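Local coordinates for SxtG (Microseira wollei, PDB 6U1R), which is an amidinotransferase of saxitoxin biosynthesis, probably transferring an amidino group by way of a covalent amidino-cysteine intermediate, at residues L166-F171 with A175-A180; A217-C222 with L237-L242. All coordinates share one frame; numbering follows the deposited sequence. Where two conformers were deposited one is given.

Interaction 1: residues L166-F171 with A175-A180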
loop_
_atom_site.group_PDB
_atom_site.type_symbol
_atom_site.label_atom_id
_atom_site.label_comp_id
_atom_site.label_asym_id
_atom_site.label_seq_id
_atom_site.Cartn_x
_atom_site.Cartn_y
_atom_site.Cartn_z
ATOM N N LEU A 166 5.069 -13.897 8.106
ATOM C CA LEU A 166 6.487 -13.701 7.841
ATOM C C LEU A 166 6.848 -12.218 7.807
ATOM O O LEU A 166 7.863 -11.803 8.380
ATOM C CB LEU A 166 6.853 -14.385 6.521
ATOM C CG LEU A 166 7.003 -15.907 6.608
ATOM C CD1 LEU A 166 6.939 -16.521 5.221
ATOM C CD2 LEU A 166 8.306 -16.288 7.339
ATOM N N LEU A 167 6.033 -11.407 7.129
ATOM C CA LEU A 167 6.319 -9.978 7.036
ATOM C C LEU A 167 6.373 -9.319 8.414
ATOM O O LEU A 167 7.277 -8.521 8.692
ATOM C CB LEU A 167 5.271 -9.309 6.134
ATOM C CG LEU A 167 5.342 -9.763 4.655
ATOM C CD1 LEU A 167 4.046 -9.486 3.864
ATOM C CD2 LEU A 167 6.492 -9.093 3.961
ATOM N N LYS A 168 5.417 -9.633 9.295
ATOM C CA LYS A 168 5.441 -9.024 10.624
ATOM C C LYS A 168 6.660 -9.497 11.422
ATOM O O LYS A 168 7.262 -8.708 12.151
ATOM C CB LYS A 168 4.116 -9.309 11.357
ATOM C CG LYS A 168 2.939 -8.521 10.764
ATOM C CD LYS A 168 1.629 -8.639 11.569
ATOM C CE LYS A 168 1.112 -10.065 11.597
ATOM N NZ LYS A 168 -0.344 -10.161 11.920
ATOM N N GLU A 169 7.062 -10.766 11.262
ATOM C CA GLU A 169 8.302 -11.248 11.871
ATOM C C GLU A 169 9.499 -10.432 11.396
ATOM O O GLU A 169 10.318 -9.979 12.205
ATOM C CB GLU A 169 8.516 -12.731 11.546
ATOM C CG GLU A 169 9.898 -13.263 11.983
ATOM C CD GLU A 169 10.205 -14.660 11.491
ATOM O OE1 GLU A 169 9.278 -15.499 11.426
ATOM O OE2 GLU A 169 11.400 -14.899 11.178
ATOM N N TYR A 170 9.633 -10.251 10.077
ATOM C CA TYR A 170 10.766 -9.496 9.552
ATOM C C TYR A 170 10.726 -8.041 10.005
ATOM O O TYR A 170 11.767 -7.438 10.291
ATOM C CB TYR A 170 10.781 -9.575 8.024
ATOM C CG TYR A 170 11.061 -10.940 7.450
ATOM C CD1 TYR A 170 11.998 -11.797 8.022
ATOM C CD2 TYR A 170 10.412 -11.363 6.297
ATOM C CE1 TYR A 170 12.246 -13.057 7.465
ATOM C CE2 TYR A 170 10.659 -12.596 5.743
ATOM C CZ TYR A 170 11.577 -13.436 6.319
ATOM O OH TYR A 170 11.788 -14.665 5.735
ATOM N N PHE A 171 9.537 -7.440 10.043
ATOM C CA PHE A 171 9.437 -6.063 10.507
ATOM C C PHE A 171 9.875 -5.941 11.964
ATOM O O PHE A 171 10.541 -4.965 12.341
ATOM C CB PHE A 171 8.004 -5.544 10.346
ATOM C CG PHE A 171 7.841 -4.121 10.804
ATOM C CD1 PHE A 171 8.231 -3.067 9.994
ATOM C CD2 PHE A 171 7.341 -3.840 12.064
ATOM C CE1 PHE A 171 8.112 -1.752 10.441
ATOM C CE2 PHE A 171 7.212 -2.533 12.493
ATOM C CZ PHE A 171 7.607 -1.500 11.685
ATOM N N ALA A 175 13.221 -4.916 9.478
ATOM C CA ALA A 175 13.024 -4.704 8.050
ATOM C C ALA A 175 12.099 -3.520 7.792
ATOM O O ALA A 175 11.192 -3.220 8.578
ATOM C CB ALA A 175 12.448 -5.961 7.412
ATOM N N LYS A 176 12.325 -2.854 6.663
ATOM C CA LYS A 176 11.375 -1.873 6.169
ATOM C C LYS A 176 10.308 -2.577 5.338
ATOM O O LYS A 176 10.554 -3.627 4.739
ATOM C CB LYS A 176 12.096 -0.795 5.370
ATOM C CG LYS A 176 13.038 0.002 6.255
ATOM C CD LYS A 176 13.833 1.056 5.492
ATOM C CE LYS A 176 14.675 1.891 6.459
ATOM N NZ LYS A 176 14.912 3.274 5.945
ATOM N N TRP A 177 9.105 -2.019 5.354
ATOM C CA TRP A 177 7.932 -2.724 4.843
ATOM C C TRP A 177 6.936 -1.668 4.389
ATOM O O TRP A 177 6.374 -0.937 5.209
ATOM C CB TRP A 177 7.356 -3.643 5.920
ATOM C CG TRP A 177 6.113 -4.401 5.574
ATOM C CD1 TRP A 177 5.664 -4.742 4.330
ATOM C CD2 TRP A 177 5.158 -4.921 6.504
ATOM N NE1 TRP A 177 4.479 -5.432 4.433
ATOM C CE2 TRP A 177 4.147 -5.548 5.758
ATOM C CE3 TRP A 177 5.052 -4.893 7.898
ATOM C CZ2 TRP A 177 3.047 -6.158 6.359
ATOM C CZ3 TRP A 177 3.958 -5.478 8.490
ATOM C CH2 TRP A 177 2.970 -6.113 7.727
ATOM N N THR A 178 6.720 -1.584 3.082
ATOM C CA THR A 178 5.927 -0.514 2.518
ATOM C C THR A 178 5.005 -1.117 1.471
ATOM O O THR A 178 5.211 -2.245 1.012
ATOM C CB THR A 178 6.808 0.592 1.900
ATOM O OG1 THR A 178 7.504 0.092 0.765
ATOM C CG2 THR A 178 7.855 1.073 2.859
ATOM N N ALA A 179 3.965 -0.371 1.115
ATOM C CA ALA A 179 3.051 -0.783 0.061
ATOM C C ALA A 179 2.872 0.359 -0.929
ATOM O O ALA A 179 2.819 1.530 -0.539
ATOM C CB ALA A 179 1.691 -1.184 0.628
ATOM N N ALA A 180 2.790 0.023 -2.202
ATOM C CA ALA A 180 2.267 0.985 -3.153
ATOM C C ALA A 180 0.785 1.178 -2.836
ATOM O O ALA A 180 0.139 0.257 -2.326
ATOM C CB ALA A 180 2.431 0.493 -4.583
#
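L167 lays its CB over one face of the W177 indole: the carbon stands 4.1 Å from the centroid of the six-membered ring, 21° off the normal, in a CH-pi contact displaced toward the rim. Its closest ring atoms are CZ2 and CE2, on the benzo half, while L167 CD1 reaches 4.1 Å from W177 NE1, so the leucine lies along the CZ2-CE2-NE1 side of the indole. The indole arrives there because W177 holds CG anti to its backbone N (chi1 178°), which carries the ring away from the strand and onto the helix. Two further carbons approach the benzo ring obliquely. K168 brings its CG to 3.9 Å from W177 CH2, after which its chain bends and leads away to the second subunit, where NZ bonds the backbone oxygen of F210. F171 CB touches the neighbouring part of the rim, 3.9 Å from W177 CE3, and the two aromatic side chains cross at about a right angle. This is the return half of a beta-alpha-beta crossover: strand 145-148 leads into helix 164-172, and the chain comes back as strand 176-179, parallel to the first. At the end of the helix, where the chain turns back toward the strand, A175 N donates to Y170 O at 3.0 Å. The same turn sets the CB atoms of Y170 and A175 4.0 Å apart; the tyrosine ring then leads off toward E39, which its OH bonds. With CG anti to the backbone N (chi1 -180°), F171 brings its CD1 to 3.3 Å from A175 O, an oxygen that also receives a hydrogen bond from R244 of the second subunit. Within the buried indole, the pyrrole N-H is satisfied by E148 on strand 145-148, which probably helps to fix the rotation of the ring.

Interaction 2: residues A217-C222 with L237-L242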
loop_
_atom_site.group_PDB
_atom_site.type_symbol
_atom_site.label_atom_id
_atom_site.label_comp_id
_atom_site.label_asym_id
_atom_site.label_seq_id
_atom_site.Cartn_x
_atom_site.Cartn_y
_atom_site.Cartn_z
ATOM N N ALA A 217 7.432 -9.101 -10.383
ATOM C CA ALA A 217 8.210 -9.968 -11.260
ATOM C C ALA A 217 8.376 -9.407 -12.667
ATOM O O ALA A 217 9.020 -10.064 -13.501
ATOM C CB ALA A 217 7.566 -11.349 -11.321
ATOM N N ASP A 218 7.848 -8.211 -12.957
ATOM C CA ASP A 218 8.239 -7.498 -14.173
ATOM C C ASP A 218 9.567 -6.742 -14.013
ATOM O O ASP A 218 9.950 -5.990 -14.931
ATOM C CB ASP A 218 7.138 -6.519 -14.610
ATOM C CG ASP A 218 6.094 -7.174 -15.505
ATOM O OD1 ASP A 218 6.493 -7.971 -16.387
ATOM O OD2 ASP A 218 4.885 -6.901 -15.307
ATOM N N PHE A 219 10.280 -6.957 -12.897
ATOM C CA PHE A 219 11.562 -6.315 -12.616
ATOM C C PHE A 219 12.598 -7.340 -12.161
ATOM O O PHE A 219 12.264 -8.326 -11.494
ATOM C CB PHE A 219 11.415 -5.231 -11.543
ATOM C CG PHE A 219 10.420 -4.171 -11.903
ATOM C CD1 PHE A 219 9.075 -4.339 -11.612
ATOM C CD2 PHE A 219 10.820 -3.021 -12.556
ATOM C CE1 PHE A 219 8.159 -3.386 -11.953
ATOM C CE2 PHE A 219 9.894 -2.047 -12.889
ATOM C CZ PHE A 219 8.563 -2.233 -12.598
ATOM N N VAL A 220 13.861 -7.112 -12.552
ATOM C CA VAL A 220 14.997 -7.872 -12.036
ATOM C C VAL A 220 16.046 -6.886 -11.538
ATOM O O VAL A 220 16.141 -5.755 -12.027
ATOM C CB VAL A 220 15.600 -8.836 -13.084
ATOM C CG1 VAL A 220 14.715 -10.046 -13.234
ATOM C CG2 VAL A 220 15.792 -8.133 -14.429
ATOM N N ARG A 221 16.831 -7.313 -10.539
ATOM C CA ARG A 221 17.630 -6.404 -9.708
ATOM C C ARG A 221 19.131 -6.594 -9.909
ATOM O O ARG A 221 19.646 -7.705 -9.727
ATOM C CB ARG A 221 17.282 -6.625 -8.236
ATOM C CG ARG A 221 15.822 -6.206 -7.870
ATOM C CD ARG A 221 15.332 -6.770 -6.544
ATOM N NE ARG A 221 15.511 -8.213 -6.578
ATOM C CZ ARG A 221 16.155 -8.932 -5.672
ATOM N NH1 ARG A 221 16.614 -8.388 -4.539
ATOM N NH2 ARG A 221 16.327 -10.226 -5.904
ATOM N N CYS A 222 19.833 -5.487 -10.209
ATOM C CA CYS A 222 21.299 -5.461 -10.370
ATOM C C CYS A 222 21.923 -4.345 -9.523
ATOM O O CYS A 222 22.601 -3.454 -10.035
ATOM C CB CYS A 222 21.713 -5.246 -11.823
ATOM S SG CYS A 222 21.176 -6.560 -12.925
ATOM N N LEU A 237 2.628 4.378 -15.273
ATOM C CA LEU A 237 2.435 4.977 -13.948
ATOM C C LEU A 237 3.042 4.099 -12.857
ATOM O O LEU A 237 3.591 4.605 -11.868
ATOM C CB LEU A 237 0.945 5.198 -13.657
ATOM C CG LEU A 237 0.229 6.432 -14.231
ATOM C CD1 LEU A 237 -1.219 6.469 -13.711
ATOM C CD2 LEU A 237 0.956 7.716 -13.888
ATOM N N GLY A 238 2.904 2.781 -12.993
ATOM C CA GLY A 238 3.483 1.884 -12.005
ATOM C C GLY A 238 4.996 1.952 -11.996
ATOM O O GLY A 238 5.621 1.979 -10.933
ATOM N N ILE A 239 5.607 1.986 -13.186
ATOM C CA ILE A 239 7.060 2.131 -13.273
ATOM C C ILE A 239 7.487 3.463 -12.682
ATOM O O ILE A 239 8.474 3.542 -11.934
ATOM C CB ILE A 239 7.513 1.999 -14.740
ATOM C CG1 ILE A 239 7.304 0.583 -15.251
ATOM C CG2 ILE A 239 8.965 2.411 -14.920
ATOM C CD1 ILE A 239 7.380 0.462 -16.742
ATOM N N GLU A 240 6.750 4.535 -13.029
ATOM C CA GLU A 240 7.044 5.870 -12.504
ATOM C C GLU A 240 6.935 5.898 -10.986
ATOM O O GLU A 240 7.747 6.543 -10.296
ATOM C CB GLU A 240 6.090 6.910 -13.121
ATOM C CG GLU A 240 6.456 8.366 -12.793
ATOM C CD GLU A 240 5.422 9.409 -13.233
ATOM O OE1 GLU A 240 4.305 9.051 -13.681
ATOM O OE2 GLU A 240 5.735 10.614 -13.115
ATOM N N TRP A 241 5.941 5.186 -10.439
ATOM C CA TRP A 241 5.794 5.108 -8.993
ATOM C C TRP A 241 7.018 4.451 -8.368
ATOM O O TRP A 241 7.565 4.945 -7.368
ATOM C CB TRP A 241 4.516 4.344 -8.594
ATOM C CG TRP A 241 4.336 4.411 -7.114
ATOM C CD1 TRP A 241 3.606 5.343 -6.419
ATOM C CD2 TRP A 241 4.944 3.555 -6.125
ATOM N NE1 TRP A 241 3.733 5.124 -5.060
ATOM C CE2 TRP A 241 4.546 4.034 -4.856
ATOM C CE3 TRP A 241 5.785 2.430 -6.194
ATOM C CZ2 TRP A 241 4.960 3.422 -3.663
ATOM C CZ3 TRP A 241 6.200 1.833 -5.010
ATOM C CH2 TRP A 241 5.784 2.331 -3.761
ATOM N N LEU A 242 7.474 3.335 -8.941
ATOM C CA LEU A 242 8.618 2.647 -8.342
ATOM C C LEU A 242 9.886 3.474 -8.481
ATOM O O LEU A 242 10.712 3.509 -7.561
ATOM C CB LEU A 242 8.809 1.275 -8.969
ATOM C CG LEU A 242 9.908 0.394 -8.356
ATOM C CD1 LEU A 242 9.580 0.080 -6.899
ATOM C CD2 LEU A 242 10.062 -0.874 -9.180
#
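The phenyl ring of F219 meets L242 and I239, packing strand 219-222 against helix 236-245, the crossover helix of a beta-alpha-beta unit whose parallel strands are 225-229 and 251-255; strand 219-222 pairs antiparallel with the first of these. From CB, which points toward the helix, CG stands anti to the carbonyl carbon (chi1 -57°), and the ring extends to meet L242 coming from the opposite direction. One methyl does most of the touching. L242 CD2 sits over the centre of the ring, 3.9 Å from the centroid and only 10° off its normal, a CH-pi contact close to the ring normal. Along one side of the ring, CD2 of F219 lies 4.1 Å from that methyl carbon and CE2 3.9 Å, with CE1 across the ring at 4.2 Å, so the methyl leans slightly toward the CE2-CZ side. I252 of strand 251-255 touches both F219 and L242 and so borders the same contact. The F219 side chain is about 7 Å from that of D215, a predicted active-site residue. At the tip, CZ is shared: L242 CD2, over the ring centre, is also 4.0 Å from it, while I239 CG1 meets it at the ring edge, 4.1 Å away.

In the fold
Interactions 1 and 2 lie in series along the chain, their centres 19 Å apart, yet they touch: A180 CA, just past strand 176-179, packs 3.7 Å from CZ2 of W241 on the helix of interaction 2. That same tryptophan also works between subunits, since its NE1 bonds to W177 O of the second subunit, and E240 packs on F171 there. The dimer interface thus brings the helix of interaction 2 in one copy against interaction 1 in the other. Their relation to catalysis differs. Interaction 1 lies away from the predicted active-site residues, whereas the side chain of F219 in interaction 2 is about 8 Å from that of H264.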